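Local coordinates for terminase, small subunit (Thermus phage G20c, PDB 6EJQ), which probably recognises the packaging initiation site on viral DNA and regulates the ATPase of the large terminase subunit, assembling as a nine-membered ring, at residues Ala82-Met87 against Ala116-Arg121. Sequence-based numbering, arbitrary orientation. Where two conformers were deposited one is given.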
# COMPACT_ATOMS: atom_id res chain seq x y z
N ALA B 82 -16.96 16.68 -15.57
CA ALA B 82 -18.38 16.41 -15.84
C ALA B 82 -18.92 15.27 -14.97
O ALA B 82 -20.02 15.37 -14.42
CB ALA B 82 -18.61 16.09 -17.31
N ILE B 83 -18.14 14.20 -14.84
CA ILE B 83 -18.50 13.10 -13.95
C ILE B 83 -18.58 13.58 -12.49
O ILE B 83 -19.53 13.22 -11.79
CB ILE B 83 -17.55 11.90 -14.11
CG1 ILE B 83 -17.74 11.27 -15.50
CG2 ILE B 83 -17.81 10.85 -13.03
CD1 ILE B 83 -16.59 10.39 -15.95
N TYR B 84 -17.61 14.38 -12.05
CA TYR B 84 -17.64 14.97 -10.71
C TYR B 84 -18.97 15.71 -10.47
O TYR B 84 -19.59 15.52 -9.42
CB TYR B 84 -16.44 15.92 -10.50
CG TYR B 84 -16.43 16.63 -9.17
CD1 TYR B 84 -15.95 16.02 -8.02
CD2 TYR B 84 -16.90 17.93 -9.06
CE1 TYR B 84 -15.93 16.68 -6.80
CE2 TYR B 84 -16.90 18.60 -7.85
CZ TYR B 84 -16.42 17.98 -6.72
OH TYR B 84 -16.42 18.67 -5.53
N GLN B 85 -19.41 16.53 -11.43
CA GLN B 85 -20.66 17.27 -11.26
C GLN B 85 -21.88 16.35 -11.13
O GLN B 85 -22.76 16.62 -10.32
CB GLN B 85 -20.89 18.29 -12.38
CG GLN B 85 -20.01 19.53 -12.29
CD GLN B 85 -20.28 20.38 -11.04
OE1 GLN B 85 -21.42 20.73 -10.75
NE2 GLN B 85 -19.22 20.73 -10.32
N ASN B 86 -21.93 15.27 -11.91
CA ASN B 86 -23.02 14.30 -11.77
C ASN B 86 -23.01 13.66 -10.39
O ASN B 86 -24.07 13.45 -9.80
CB ASN B 86 -22.93 13.19 -12.81
CG ASN B 86 -24.13 12.27 -12.76
OD1 ASN B 86 -23.99 11.04 -12.72
ND2 ASN B 86 -25.32 12.85 -12.73
N MET B 87 -21.83 13.35 -9.87
CA MET B 87 -21.70 12.73 -8.56
C MET B 87 -22.23 13.63 -7.46
O MET B 87 -22.99 13.17 -6.62
CB MET B 87 -20.24 12.36 -8.29
CG MET B 87 -19.73 11.23 -9.16
SD MET B 87 -17.94 11.11 -9.13
CE MET B 87 -17.71 10.26 -7.58
N ALA B 116 -14.63 12.95 -3.04
CA ALA B 116 -13.30 13.40 -2.63
C ALA B 116 -12.22 12.80 -3.52
O ALA B 116 -11.30 13.50 -3.95
CB ALA B 116 -13.04 13.04 -1.17
N ALA B 117 -12.35 11.51 -3.80
CA ALA B 117 -11.37 10.81 -4.63
C ALA B 117 -11.32 11.36 -6.04
O ALA B 117 -10.24 11.50 -6.62
CB ALA B 117 -11.66 9.30 -4.65
N MET B 118 -12.48 11.69 -6.59
CA MET B 118 -12.56 12.25 -7.94
C MET B 118 -11.96 13.65 -8.00
O MET B 118 -11.29 13.99 -8.97
CB MET B 118 -14.00 12.25 -8.45
CG MET B 118 -14.16 12.76 -9.88
SD MET B 118 -13.25 11.77 -11.08
CE MET B 118 -14.29 10.32 -11.19
N ALA B 119 -12.22 14.47 -6.98
CA ALA B 119 -11.63 15.82 -6.92
C ALA B 119 -10.12 15.73 -6.92
O ALA B 119 -9.44 16.51 -7.59
CB ALA B 119 -12.11 16.59 -5.70
N ASP B 120 -9.59 14.77 -6.18
CA ASP B 120 -8.16 14.54 -6.12
C ASP B 120 -7.52 14.09 -7.45
O ASP B 120 -6.42 14.53 -7.78
CB ASP B 120 -7.85 13.51 -5.03
CG ASP B 120 -6.39 13.47 -4.70
OD1 ASP B 120 -5.81 14.52 -4.35
OD2 ASP B 120 -5.82 12.37 -4.80
N ARG B 121 -8.22 13.23 -8.19
CA ARG B 121 -7.81 12.85 -9.56
C ARG B 121 -7.72 14.08 -10.49
O ARG B 121 -6.80 14.20 -11.30
CB ARG B 121 -8.80 11.86 -10.16
CG ARG B 121 -8.85 10.50 -9.48
CD ARG B 121 -7.64 9.67 -9.84
NE ARG B 121 -7.90 8.24 -9.71
CZ ARG B 121 -7.03 7.28 -10.03
NH1 ARG B 121 -5.82 7.57 -10.51
NH2 ARG B 121 -7.38 6.01 -9.87
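Met118 lies against three side chains of 82-87. Its CG, anti to the backbone N (chi1 -178°), lies 3.9 Å from Tyr84 CB and 4.2 Å from Tyr84 CD1, at the edge of the phenol ring and near its plane, the two side chains sliding past each other in opposite directions. Bends at chi2 and chi3 then carry the methyl CE to 4.0 Å from Ile83 CG2, where the two side chains cross at about a right angle. Met87 also crosses Met118 at about a right angle, its SD 4.2 Å from both CB and CG of Met118. The segments belong to helices 59-95 and 112-139, which form an antiparallel helical hairpin in the C-terminal domain; the N-to-C directions of the two segments differ by 161°, and their axes approach to 10.0 Å. In Tyr84, chi1 of 177° sets CG anti to the backbone N. Its CE1 lies 4.0 Å from Ala119 CB, an oblique approach to the ring. Tyr84 OH is hydrogen-bonded to OD2 of Asp79 of a neighbouring subunit, and the ring meets Phe76 of that same subunit edge-to-face. Pro112 of another neighbouring subunit packs on Ile83, Met87 and Met118.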